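PDB 3CMI: glutathione peroxidase-like peroxiredoxin HYR1 from Saccharomyces cerevisiae, which reduces hydroperoxides with thioredoxin as electron donor and, as a sensor of hydroperoxide stress, oxidizes and so activates the transcription activator YAP1. Local coordinates for residues Q23-D28 / T66-P71; L36-A41 / K51-L56; L56-K61 / G95-I100. All coordinates share one frame; numbering follows the deposited sequence.

Contact 1: residues Q23-D28 / T66-P71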
ATOM      1  N   GLN A  23      10.088   8.813  11.722  1.00 40.79           N
ATOM      2  CA  GLN A  23      11.417   8.500  11.187  1.00 40.71           C
ATOM      3  C   GLN A  23      11.333   8.034   9.724  1.00 40.33           C
ATOM      4  O   GLN A  23      10.328   7.420   9.319  1.00 40.33           O
ATOM      5  CB  GLN A  23      12.122   7.438  12.041  1.00 40.92           C
ATOM      6  CG  GLN A  23      12.461   7.883  13.485  1.00 41.33           C
ATOM      7  CD  GLN A  23      13.273   9.243  13.554  1.00 42.79           C
ATOM      8  OE1 GLN A  23      14.147   9.360  12.635  1.00 43.08           O
ATOM      9  NE2 GLN A  23      12.718  10.297  14.448  1.00 44.07           N
ATOM     10  N   PRO A  24      12.394   8.322   8.927  1.00 39.97           N
ATOM     11  CA  PRO A  24      12.443   7.869   7.534  1.00 39.55           C
ATOM     12  C   PRO A  24      12.251   6.365   7.415  1.00 39.56           C
ATOM     13  O   PRO A  24      12.867   5.589   8.156  1.00 38.97           O
ATOM     14  CB  PRO A  24      13.855   8.251   7.083  1.00 39.78           C
ATOM     15  CG  PRO A  24      14.227   9.411   7.967  1.00 39.41           C
ATOM     16  CD  PRO A  24      13.599   9.100   9.300  1.00 39.59           C
ATOM     17  N   PHE A  25      11.372   5.968   6.498  1.00 39.49           N
ATOM     18  CA  PHE A  25      11.165   4.566   6.181  1.00 39.55           C
ATOM     19  C   PHE A  25      11.561   4.350   4.722  1.00 39.65           C
ATOM     20  O   PHE A  25      10.721   4.464   3.822  1.00 39.62           O
ATOM     21  CB  PHE A  25       9.712   4.156   6.437  1.00 39.80           C
ATOM     22  CG  PHE A  25       9.468   2.674   6.303  1.00 40.21           C
ATOM     23  CD1 PHE A  25       9.720   1.817   7.371  1.00 40.78           C
ATOM     24  CD2 PHE A  25       9.005   2.133   5.105  1.00 39.77           C
ATOM     25  CE1 PHE A  25       9.505   0.445   7.252  1.00 40.25           C
ATOM     26  CE2 PHE A  25       8.791   0.770   4.979  1.00 40.29           C
ATOM     27  CZ  PHE A  25       9.041  -0.076   6.055  1.00 40.41           C
ATOM     28  N   PRO A  26      12.848   4.048   4.480  1.00 39.82           N
ATOM     29  CA  PRO A  26      13.325   3.961   3.100  1.00 40.03           C
ATOM     30  C   PRO A  26      12.833   2.696   2.399  1.00 40.13           C
ATOM     31  O   PRO A  26      12.938   1.601   2.951  1.00 40.32           O
ATOM     32  CB  PRO A  26      14.850   3.965   3.250  1.00 39.99           C
ATOM     33  CG  PRO A  26      15.111   3.438   4.621  1.00 40.18           C
ATOM     34  CD  PRO A  26      13.912   3.768   5.465  1.00 40.04           C
ATOM     35  N   PHE A  27      12.288   2.856   1.197  1.00 40.07           N
ATOM     36  CA  PHE A  27      11.720   1.728   0.452  1.00 40.21           C
ATOM     37  C   PHE A  27      12.780   0.792  -0.136  1.00 40.30           C
ATOM     38  O   PHE A  27      12.444  -0.252  -0.688  1.00 39.92           O
ATOM     39  CB  PHE A  27      10.787   2.232  -0.653  1.00 39.96           C
ATOM     40  CG  PHE A  27       9.367   2.482  -0.203  1.00 40.06           C
ATOM     41  CD1 PHE A  27       9.050   2.659   1.144  1.00 39.98           C
ATOM     42  CD2 PHE A  27       8.345   2.580  -1.143  1.00 39.58           C
ATOM     43  CE1 PHE A  27       7.734   2.898   1.543  1.00 39.45           C
ATOM     44  CE2 PHE A  27       7.030   2.824  -0.753  1.00 39.15           C
ATOM     45  CZ  PHE A  27       6.723   2.982   0.588  1.00 39.52           C
ATOM     46  N   ASP A  28      14.058   1.154  -0.020  1.00 40.74           N
ATOM     47  CA  ASP A  28      15.123   0.276  -0.505  1.00 41.45           C
ATOM     48  C   ASP A  28      15.203  -1.020   0.313  1.00 41.64           C
ATOM     49  O   ASP A  28      15.675  -2.043  -0.186  1.00 41.99           O
ATOM     50  CB  ASP A  28      16.477   0.997  -0.574  1.00 41.60           C
ATOM     51  CG  ASP A  28      17.035   1.341   0.793  1.00 42.53           C
ATOM     52  OD1 ASP A  28      18.274   1.431   0.916  1.00 43.56           O
ATOM     53  OD2 ASP A  28      16.247   1.528   1.744  1.00 44.00           O
ATOM     54  N   THR A  66       5.190  -7.830   2.468  1.00 36.72           N
ATOM     55  CA  THR A  66       4.845  -6.880   3.513  1.00 36.48           C
ATOM     56  C   THR A  66       3.707  -5.965   3.085  1.00 36.24           C
ATOM     57  O   THR A  66       3.352  -5.920   1.905  1.00 36.40           O
ATOM     58  CB  THR A  66       6.075  -6.065   3.987  1.00 36.52           C
ATOM     59  OG1 THR A  66       5.779  -5.466   5.252  1.00 36.82           O
ATOM     60  CG2 THR A  66       6.462  -4.986   2.966  1.00 35.95           C
ATOM     61  N   ILE A  67       3.128  -5.267   4.062  1.00 35.96           N
ATOM     62  CA  ILE A  67       2.093  -4.265   3.823  1.00 35.51           C
ATOM     63  C   ILE A  67       2.526  -2.941   4.438  1.00 35.73           C
ATOM     64  O   ILE A  67       2.890  -2.890   5.614  1.00 34.87           O
ATOM     65  CB  ILE A  67       0.725  -4.674   4.422  1.00 35.73           C
ATOM     66  CG1 ILE A  67       0.283  -6.042   3.878  1.00 35.43           C
ATOM     67  CG2 ILE A  67      -0.342  -3.613   4.108  1.00 34.91           C
ATOM     68  CD1 ILE A  67      -0.922  -6.620   4.576  1.00 35.88           C
ATOM     69  N   ILE A  68       2.500  -1.880   3.637  1.00 35.43           N
ATOM     70  CA  ILE A  68       2.769  -0.544   4.161  1.00 35.85           C
ATOM     71  C   ILE A  68       1.435   0.200   4.230  1.00 36.10           C
ATOM     72  O   ILE A  68       0.787   0.427   3.203  1.00 35.87           O
ATOM     73  CB  ILE A  68       3.817   0.237   3.302  1.00 35.90           C
ATOM     74  CG1 ILE A  68       5.019  -0.654   2.928  1.00 34.95           C
ATOM     75  CG2 ILE A  68       4.267   1.522   4.018  1.00 35.86           C
ATOM     76  CD1 ILE A  68       5.816  -1.241   4.123  1.00 34.98           C
ATOM     77  N   GLY A  69       1.007   0.527   5.448  1.00 36.00           N
ATOM     78  CA  GLY A  69      -0.265   1.219   5.659  1.00 36.18           C
ATOM     79  C   GLY A  69      -0.076   2.714   5.829  1.00 36.04           C
ATOM     80  O   GLY A  69       0.698   3.147   6.675  1.00 36.65           O
ATOM     81  N   PHE A  70      -0.778   3.500   5.017  1.00 35.90           N
ATOM     82  CA  PHE A  70      -0.724   4.955   5.110  1.00 35.43           C
ATOM     83  C   PHE A  70      -2.035   5.518   5.669  1.00 35.21           C
ATOM     84  O   PHE A  70      -3.053   5.542   4.966  1.00 35.30           O
ATOM     85  CB  PHE A  70      -0.443   5.582   3.736  1.00 35.62           C
ATOM     86  CG  PHE A  70       0.981   5.437   3.265  1.00 35.71           C
ATOM     87  CD1 PHE A  70       1.380   4.314   2.539  1.00 36.82           C
ATOM     88  CD2 PHE A  70       1.916   6.438   3.517  1.00 36.02           C
ATOM     89  CE1 PHE A  70       2.694   4.187   2.085  1.00 36.57           C
ATOM     90  CE2 PHE A  70       3.228   6.323   3.071  1.00 36.15           C
ATOM     91  CZ  PHE A  70       3.618   5.194   2.352  1.00 36.06           C
ATOM     92  N   PRO A  71      -2.027   5.950   6.942  1.00 34.75           N
ATOM     93  CA  PRO A  71      -3.137   6.724   7.495  1.00 34.51           C
ATOM     94  C   PRO A  71      -3.431   7.984   6.683  1.00 34.23           C
ATOM     95  O   PRO A  71      -2.511   8.643   6.192  1.00 34.04           O
ATOM     96  CB  PRO A  71      -2.632   7.111   8.892  1.00 34.37           C
ATOM     97  CG  PRO A  71      -1.684   6.021   9.249  1.00 34.44           C
ATOM     98  CD  PRO A  71      -0.993   5.680   7.960  1.00 34.97           C
TER

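Contact 2: residues L36-A41 / K51-L56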
ATOM      1  N   LEU A  36       2.254  -4.730  -0.609  1.00 39.78           N
ATOM      2  CA  LEU A  36       0.891  -4.221  -0.738  1.00 39.71           C
ATOM      3  C   LEU A  36       0.872  -2.840  -0.083  1.00 39.62           C
ATOM      4  O   LEU A  36       1.170  -2.711   1.101  1.00 39.28           O
ATOM      5  CB  LEU A  36      -0.085  -5.184  -0.051  1.00 39.91           C
ATOM      6  CG  LEU A  36      -1.592  -5.278  -0.351  1.00 41.21           C
ATOM      7  CD1 LEU A  36      -2.435  -4.735   0.791  1.00 42.36           C
ATOM      8  CD2 LEU A  36      -1.998  -4.626  -1.672  1.00 40.60           C
ATOM      9  N   ILE A  37       0.575  -1.799  -0.858  1.00 39.35           N
ATOM     10  CA  ILE A  37       0.468  -0.467  -0.284  1.00 39.50           C
ATOM     11  C   ILE A  37      -0.999  -0.081  -0.152  1.00 39.28           C
ATOM     12  O   ILE A  37      -1.739  -0.048  -1.136  1.00 39.15           O
ATOM     13  CB  ILE A  37       1.291   0.594  -1.071  1.00 39.78           C
ATOM     14  CG1 ILE A  37       2.781   0.225  -1.031  1.00 40.13           C
ATOM     15  CG2 ILE A  37       1.081   1.997  -0.475  1.00 39.66           C
ATOM     16  CD1 ILE A  37       3.688   1.170  -1.773  1.00 40.13           C
ATOM     17  N   VAL A  38      -1.412   0.200   1.080  1.00 38.85           N
ATOM     18  CA  VAL A  38      -2.812   0.483   1.376  1.00 38.55           C
ATOM     19  C   VAL A  38      -2.958   1.793   2.152  1.00 38.38           C
ATOM     20  O   VAL A  38      -2.281   2.015   3.158  1.00 38.29           O
ATOM     21  CB  VAL A  38      -3.487  -0.710   2.128  1.00 38.30           C
ATOM     22  CG1 VAL A  38      -2.774  -1.016   3.457  1.00 38.90           C
ATOM     23  CG2 VAL A  38      -4.959  -0.450   2.358  1.00 38.10           C
ATOM     24  N   ASN A  39      -3.822   2.676   1.661  1.00 38.05           N
ATOM     25  CA  ASN A  39      -4.191   3.849   2.443  1.00 37.76           C
ATOM     26  C   ASN A  39      -5.254   3.454   3.458  1.00 37.74           C
ATOM     27  O   ASN A  39      -6.247   2.801   3.131  1.00 37.86           O
ATOM     28  CB  ASN A  39      -4.629   5.034   1.575  1.00 37.56           C
ATOM     29  CG  ASN A  39      -5.877   4.749   0.770  1.00 37.19           C
ATOM     30  OD1 ASN A  39      -6.945   5.306   1.035  1.00 37.45           O
ATOM     31  ND2 ASN A  39      -5.749   3.891  -0.227  1.00 36.61           N
ATOM     32  N   VAL A  40      -5.015   3.841   4.697  1.00 37.51           N
ATOM     33  CA  VAL A  40      -5.779   3.359   5.824  1.00 37.45           C
ATOM     34  C   VAL A  40      -6.560   4.507   6.456  1.00 37.40           C
ATOM     35  O   VAL A  40      -6.168   5.667   6.337  1.00 37.39           O
ATOM     36  CB  VAL A  40      -4.812   2.639   6.804  1.00 37.63           C
ATOM     37  CG1 VAL A  40      -5.069   3.001   8.261  1.00 38.10           C
ATOM     38  CG2 VAL A  40      -4.841   1.140   6.550  1.00 36.99           C
ATOM     39  N   ALA A  41      -7.680   4.182   7.092  1.00 37.47           N
ATOM     40  CA  ALA A  41      -8.540   5.188   7.703  1.00 37.58           C
ATOM     41  C   ALA A  41      -7.937   5.729   8.996  1.00 37.72           C
ATOM     42  O   ALA A  41      -7.579   4.964   9.896  1.00 37.87           O
ATOM     43  CB  ALA A  41      -9.922   4.624   7.954  1.00 37.48           C
ATOM     44  N   LYS A  51      -8.442  -6.382  10.082  1.00 38.66           N
ATOM     45  CA  LYS A  51      -8.337  -7.808  10.369  1.00 38.59           C
ATOM     46  C   LYS A  51      -7.929  -8.601   9.127  1.00 38.48           C
ATOM     47  O   LYS A  51      -7.062  -9.472   9.205  1.00 38.52           O
ATOM     48  CB  LYS A  51      -9.645  -8.352  10.952  1.00 38.64           C
ATOM     49  CG  LYS A  51      -9.843  -8.055  12.433  1.00 38.63           C
ATOM     50  CD  LYS A  51     -10.900  -8.968  13.041  1.00 38.57           C
ATOM     51  CE  LYS A  51     -11.137  -8.636  14.506  1.00 38.89           C
ATOM     52  NZ  LYS A  51     -12.009  -9.638  15.184  1.00 38.79           N
ATOM     53  N   GLU A  52      -8.548  -8.286   7.987  1.00 38.27           N
ATOM     54  CA  GLU A  52      -8.233  -8.951   6.721  1.00 38.10           C
ATOM     55  C   GLU A  52      -6.802  -8.670   6.252  1.00 38.05           C
ATOM     56  O   GLU A  52      -6.122  -9.569   5.757  1.00 38.30           O
ATOM     57  CB  GLU A  52      -9.247  -8.589   5.626  1.00 38.11           C
ATOM     58  CG  GLU A  52     -10.559  -9.368   5.709  1.00 38.11           C
ATOM     59  CD  GLU A  52     -11.261  -9.526   4.360  1.00 38.67           C
ATOM     60  OE1 GLU A  52     -12.508  -9.406   4.317  1.00 38.60           O
ATOM     61  OE2 GLU A  52     -10.575  -9.783   3.343  1.00 38.07           O
ATOM     62  N   LEU A  53      -6.352  -7.424   6.415  1.00 37.75           N
ATOM     63  CA  LEU A  53      -4.987  -7.036   6.065  1.00 37.35           C
ATOM     64  C   LEU A  53      -3.969  -7.756   6.937  1.00 37.40           C
ATOM     65  O   LEU A  53      -2.976  -8.282   6.432  1.00 37.50           O
ATOM     66  CB  LEU A  53      -4.801  -5.522   6.187  1.00 37.39           C
ATOM     67  CG  LEU A  53      -5.494  -4.645   5.142  1.00 36.68           C
ATOM     68  CD1 LEU A  53      -5.553  -3.211   5.629  1.00 36.08           C
ATOM     69  CD2 LEU A  53      -4.808  -4.745   3.780  1.00 35.26           C
ATOM     70  N   GLU A  54      -4.227  -7.773   8.244  1.00 37.31           N
ATOM     71  CA  GLU A  54      -3.372  -8.457   9.213  1.00 37.04           C
ATOM     72  C   GLU A  54      -3.265  -9.954   8.917  1.00 37.12           C
ATOM     73  O   GLU A  54      -2.182 -10.534   9.030  1.00 37.09           O
ATOM     74  CB  GLU A  54      -3.878  -8.210  10.639  1.00 36.93           C
ATOM     75  CG  GLU A  54      -3.018  -8.809  11.769  1.00 36.78           C
ATOM     76  CD  GLU A  54      -1.604  -8.236  11.852  1.00 36.67           C
ATOM     77  OE1 GLU A  54      -0.799  -8.796  12.617  1.00 37.52           O
ATOM     78  OE2 GLU A  54      -1.287  -7.241  11.166  1.00 35.99           O
ATOM     79  N   ALA A  55      -4.383 -10.565   8.519  1.00 37.00           N
ATOM     80  CA  ALA A  55      -4.409 -11.975   8.144  1.00 37.03           C
ATOM     81  C   ALA A  55      -3.528 -12.234   6.919  1.00 37.11           C
ATOM     82  O   ALA A  55      -2.793 -13.217   6.878  1.00 37.27           O
ATOM     83  CB  ALA A  55      -5.848 -12.450   7.894  1.00 36.90           C
ATOM     84  N   LEU A  56      -3.605 -11.344   5.932  1.00 37.21           N
ATOM     85  CA  LEU A  56      -2.764 -11.421   4.739  1.00 37.00           C
ATOM     86  C   LEU A  56      -1.289 -11.339   5.122  1.00 37.10           C
ATOM     87  O   LEU A  56      -0.471 -12.150   4.675  1.00 37.25           O
ATOM     88  CB  LEU A  56      -3.116 -10.279   3.779  1.00 36.97           C
ATOM     89  CG  LEU A  56      -2.718 -10.378   2.304  1.00 37.00           C
ATOM     90  CD1 LEU A  56      -3.513 -11.474   1.591  1.00 35.92           C
ATOM     91  CD2 LEU A  56      -2.929  -9.027   1.628  1.00 36.52           C
TER

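Contact 3: residues L56-K61 / G95-I100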
ATOM      1  N   LEU A  56      -3.605 -11.344   5.932  1.00 37.21           N
ATOM      2  CA  LEU A  56      -2.764 -11.421   4.739  1.00 37.00           C
ATOM      3  C   LEU A  56      -1.289 -11.339   5.122  1.00 37.10           C
ATOM      4  O   LEU A  56      -0.471 -12.150   4.675  1.00 37.25           O
ATOM      5  CB  LEU A  56      -3.116 -10.279   3.779  1.00 36.97           C
ATOM      6  CG  LEU A  56      -2.718 -10.378   2.304  1.00 37.00           C
ATOM      7  CD1 LEU A  56      -3.513 -11.474   1.591  1.00 35.92           C
ATOM      8  CD2 LEU A  56      -2.929  -9.027   1.628  1.00 36.52           C
ATOM      9  N   TYR A  57      -0.968 -10.370   5.975  1.00 36.99           N
ATOM     10  CA  TYR A  57       0.397 -10.146   6.434  1.00 36.93           C
ATOM     11  C   TYR A  57       0.934 -11.345   7.204  1.00 36.82           C
ATOM     12  O   TYR A  57       2.023 -11.831   6.905  1.00 36.83           O
ATOM     13  CB  TYR A  57       0.469  -8.877   7.289  1.00 36.80           C
ATOM     14  CG  TYR A  57       1.848  -8.540   7.817  1.00 37.41           C
ATOM     15  CD1 TYR A  57       2.900  -8.235   6.946  1.00 37.49           C
ATOM     16  CD2 TYR A  57       2.095  -8.493   9.191  1.00 37.31           C
ATOM     17  CE1 TYR A  57       4.164  -7.910   7.431  1.00 36.04           C
ATOM     18  CE2 TYR A  57       3.357  -8.176   9.683  1.00 36.65           C
ATOM     19  CZ  TYR A  57       4.384  -7.889   8.799  1.00 36.77           C
ATOM     20  OH  TYR A  57       5.634  -7.568   9.288  1.00 37.13           O
ATOM     21  N   LYS A  58       0.171 -11.815   8.188  1.00 36.69           N
ATOM     22  CA  LYS A  58       0.549 -12.998   8.965  1.00 36.72           C
ATOM     23  C   LYS A  58       0.804 -14.204   8.058  1.00 36.30           C
ATOM     24  O   LYS A  58       1.779 -14.938   8.233  1.00 36.16           O
ATOM     25  CB  LYS A  58      -0.535 -13.342   9.990  1.00 36.93           C
ATOM     26  CG  LYS A  58      -0.655 -12.345  11.129  1.00 38.39           C
ATOM     27  CD  LYS A  58      -1.514 -12.910  12.250  1.00 40.73           C
ATOM     28  CE  LYS A  58      -1.620 -11.939  13.418  1.00 42.39           C
ATOM     29  NZ  LYS A  58      -0.295 -11.615  14.037  1.00 43.99           N
ATOM     30  N   ARG A  59      -0.066 -14.388   7.074  1.00 35.93           N
ATOM     31  CA  ARG A  59       0.018 -15.549   6.196  1.00 35.93           C
ATOM     32  C   ARG A  59       1.298 -15.589   5.352  1.00 35.59           C
ATOM     33  O   ARG A  59       1.965 -16.629   5.267  1.00 35.25           O
ATOM     34  CB  ARG A  59      -1.228 -15.638   5.310  1.00 35.71           C
ATOM     35  CG  ARG A  59      -1.088 -16.650   4.210  1.00 36.67           C
ATOM     36  CD  ARG A  59      -2.404 -17.237   3.768  1.00 35.71           C
ATOM     37  NE  ARG A  59      -2.139 -18.635   3.490  1.00 38.68           N
ATOM     38  CZ  ARG A  59      -2.620 -19.660   4.179  1.00 36.94           C
ATOM     39  NH1 ARG A  59      -3.473 -19.483   5.176  1.00 36.56           N
ATOM     40  NH2 ARG A  59      -2.271 -20.880   3.821  1.00 40.72           N
ATOM     41  N   TYR A  60       1.652 -14.441   4.780  1.00 35.42           N
ATOM     42  CA  TYR A  60       2.665 -14.366   3.731  1.00 35.57           C
ATOM     43  C   TYR A  60       3.972 -13.677   4.102  1.00 36.01           C
ATOM     44  O   TYR A  60       4.934 -13.734   3.335  1.00 36.03           O
ATOM     45  CB  TYR A  60       2.080 -13.675   2.498  1.00 35.08           C
ATOM     46  CG  TYR A  60       0.991 -14.468   1.812  1.00 34.84           C
ATOM     47  CD1 TYR A  60       1.264 -15.710   1.237  1.00 34.08           C
ATOM     48  CD2 TYR A  60      -0.308 -13.969   1.723  1.00 34.88           C
ATOM     49  CE1 TYR A  60       0.267 -16.437   0.595  1.00 34.92           C
ATOM     50  CE2 TYR A  60      -1.316 -14.694   1.081  1.00 33.88           C
ATOM     51  CZ  TYR A  60      -1.018 -15.921   0.523  1.00 34.65           C
ATOM     52  OH  TYR A  60      -2.003 -16.644  -0.099  1.00 34.32           O
ATOM     53  N   LYS A  61       4.019 -13.014   5.254  1.00 36.74           N
ATOM     54  CA  LYS A  61       5.191 -12.196   5.592  1.00 37.41           C
ATOM     55  C   LYS A  61       6.532 -12.921   5.409  1.00 37.52           C
ATOM     56  O   LYS A  61       7.491 -12.330   4.906  1.00 37.75           O
ATOM     57  CB  LYS A  61       5.075 -11.555   6.987  1.00 37.56           C
ATOM     58  CG  LYS A  61       4.976 -12.516   8.178  1.00 37.95           C
ATOM     59  CD  LYS A  61       4.953 -11.721   9.489  1.00 37.93           C
ATOM     60  CE  LYS A  61       4.627 -12.604  10.683  1.00 39.82           C
ATOM     61  NZ  LYS A  61       5.834 -13.321  11.231  1.00 42.20           N
ATOM     62  N   GLY A  95      -3.977  -1.845  15.579  1.00 42.60           N
ATOM     63  CA  GLY A  95      -4.031  -3.235  16.042  1.00 42.79           C
ATOM     64  C   GLY A  95      -3.428  -4.233  15.067  1.00 42.54           C
ATOM     65  O   GLY A  95      -3.715  -5.432  15.131  1.00 42.82           O
ATOM     66  N   VAL A  96      -2.588  -3.730  14.166  1.00 42.22           N
ATOM     67  CA  VAL A  96      -1.914  -4.550  13.159  1.00 41.78           C
ATOM     68  C   VAL A  96      -0.418  -4.642  13.481  1.00 41.59           C
ATOM     69  O   VAL A  96       0.074  -3.923  14.358  1.00 41.59           O
ATOM     70  CB  VAL A  96      -2.134  -3.986  11.728  1.00 41.73           C
ATOM     71  CG1 VAL A  96      -3.620  -3.965  11.376  1.00 41.48           C
ATOM     72  CG2 VAL A  96      -1.529  -2.588  11.583  1.00 41.76           C
ATOM     73  N   THR A  97       0.299  -5.524  12.788  1.00 41.13           N
ATOM     74  CA  THR A  97       1.735  -5.705  13.049  1.00 40.89           C
ATOM     75  C   THR A  97       2.633  -5.350  11.859  1.00 40.52           C
ATOM     76  O   THR A  97       3.856  -5.472  11.941  1.00 40.77           O
ATOM     77  CB  THR A  97       2.074  -7.133  13.527  1.00 40.95           C
ATOM     78  OG1 THR A  97       1.682  -8.076  12.526  1.00 41.22           O
ATOM     79  CG2 THR A  97       1.374  -7.461  14.851  1.00 40.91           C
ATOM     80  N   PHE A  98       2.032  -4.923  10.754  1.00 39.76           N
ATOM     81  CA  PHE A  98       2.802  -4.500   9.590  1.00 39.33           C
ATOM     82  C   PHE A  98       3.095  -3.000   9.667  1.00 39.14           C
ATOM     83  O   PHE A  98       2.423  -2.289  10.415  1.00 39.32           O
ATOM     84  CB  PHE A  98       2.083  -4.878   8.285  1.00 38.98           C
ATOM     85  CG  PHE A  98       0.672  -4.365   8.182  1.00 38.82           C
ATOM     86  CD1 PHE A  98       0.413  -3.055   7.776  1.00 38.04           C
ATOM     87  CD2 PHE A  98      -0.403  -5.206   8.449  1.00 37.72           C
ATOM     88  CE1 PHE A  98      -0.895  -2.587   7.662  1.00 37.73           C
ATOM     89  CE2 PHE A  98      -1.711  -4.747   8.339  1.00 37.70           C
ATOM     90  CZ  PHE A  98      -1.958  -3.433   7.945  1.00 37.59           C
ATOM     91  N   PRO A  99       4.104  -2.512   8.912  1.00 39.04           N
ATOM     92  CA  PRO A  99       4.492  -1.096   9.026  1.00 38.87           C
ATOM     93  C   PRO A  99       3.365  -0.094   8.760  1.00 38.27           C
ATOM     94  O   PRO A  99       2.724  -0.131   7.708  1.00 37.91           O
ATOM     95  CB  PRO A  99       5.605  -0.949   7.979  1.00 38.93           C
ATOM     96  CG  PRO A  99       6.162  -2.323   7.845  1.00 39.70           C
ATOM     97  CD  PRO A  99       4.964  -3.224   7.948  1.00 38.96           C
ATOM     98  N   ILE A 100       3.141   0.780   9.740  1.00 37.82           N
ATOM     99  CA  ILE A 100       2.214   1.904   9.631  1.00 37.42           C
ATOM    100  C   ILE A 100       3.031   3.194   9.586  1.00 37.28           C
ATOM    101  O   ILE A 100       3.985   3.364  10.345  1.00 37.53           O
ATOM    102  CB  ILE A 100       1.195   1.926  10.811  1.00 37.34           C
ATOM    103  CG1 ILE A 100       0.325   0.655  10.818  1.00 37.22           C
ATOM    104  CG2 ILE A 100       0.343   3.203  10.810  1.00 37.34           C
ATOM    105  CD1 ILE A 100      -0.658   0.515   9.646  1.00 37.14           C
TER

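Contact 1: residues Q23-D28 / T66-P71
F27 and I68 mark the nearest approach of the two backbones, with CA atoms 10.0 Å apart, so the loop Q23-D28 and the strand T66-P71 meet through side chains alone. I68 reaches out from the strand to meet F25 coming from the opposite direction. I68 CD1 lies 3.7 Å from F25 CE2, and the neighbouring ring atom F25 CZ is nearly as close. With CG anti to the backbone N (chi1 -172°), the F25 ring swings out toward the strand. The other branch of I68 serves a second ring: I68 CG2 sits 4.5 Å from F27 CZ, a looser touch. In the thioredoxin-like fold of the glutathione peroxidase family, strand 65-72 is the outermost strand on its side of the sheet; here the loop that precedes strand 34-41 comes over the face bearing I68, F70 and I37. Backbone hydrogen bonds to P17 and L15 tie F25 and F27 to an earlier part of the same chain. F27 then reaches further along the strand, where its CZ comes 4.2 Å from F70 CZ, near the plane of the F70 ring and at its edge. Within the loop, F27 CE1 also abuts the edge of the F25 ring in its plane. F70 has another aromatic neighbour in Y115 of helix 113-121, which it meets edge-to-face.

Contact 2: residues L36-A41 / K51-L56
L53 is the main bump on the helix side, its two methyls spread over the surface made by L36 and V38 on the strand. The side chains of L53 and L36 cross at about a right angle, with L53 CD2 3.8 Å from L36 CD1. L53 and V38 reach toward each other tip to tip, L53 CD1 lying 4.2 Å from V38 CG1. The fork points this way because L53 CG lies anti to the carbonyl carbon (chi1 -71°), beside the backbone N. A complementary bump comes from the strand: L36 CD1 enters the notch between L53 and L56, one turn apart on the helix, and lies 4.4 Å from L56 CD2. This is the packing of helix on sheet in a beta-alpha-beta unit, strand 34-41, helix 47-60 and strand 65-72, whose first connection carries the active-site C44. The helix runs back nearly antiparallel to the strand, at 165°, with the axes 11.7 Å apart, a gap spanned by the leucine and valine side chains. L36 and V38 point toward the helix, whereas I37 between them faces the other side of the sheet and touches Y115 and L118. F65 borders both L36 and L56, and I67 flanks V38, extending the same apolar layer across to strand 65-72.

Contact 3: residues L56-K61 / G95-I100
The C-terminal part of helix 47-60, the helix of a beta-alpha-beta unit in this thioredoxin-like fold, meets the loop that leads from strand 65-72 toward helix 113-121, and Y57 is the residue that bridges them. Its ring is covered on both faces. On one, F98 CB forms a CH-pi contact 3.5 Å from the centroid of the Y57 ring and only 3° off the normal; on the opposite face lies CB of K61, from the same segment, displaced toward the rim. F98 CG stands between its backbone N and carbonyl carbon (chi1 55°), which carries the phenyl group away from the tyrosine and in beside L53 while CB stays over the face. The F98 ring presents an edge to the Y57 face in a T-shaped pair, with centroids 5.7 Å apart and planes at 73°. T97 takes the rim of the tyrosine rather than a face. The T97 hydroxyl is hydrogen-bonded to E54 OE1, the same carboxylate oxygen that forms a salt bridge with K58 NZ, so the loop is also held by a polar link on its more exposed side. Near the plane of the Y57 ring, T97 OG1 lies 3.3 Å from Y57 CE2.

Contact 1 covers one face of the sheet and contact 2 the other, their centres about 13 Å apart. Strands 65-72 and 34-41 join them, through F70 N to V38 O (2.8 Å) and F70 O to V40 N (2.6 Å), both probable hydrogen bonds. Contacts 2 and 3 share helix 47-60 and L56, with centres about 8 Å apart, and L53 CB packs 3.8 Å from F98 CE2. The loop of contact 3 returns to the strand of contact 1, where G69 N lies 2.9 Å from P99 O. All three lie away from the active-site C44, which follows strand 34-41; C90, its probable disulfide partner, falls in the unmodelled residues 77-94.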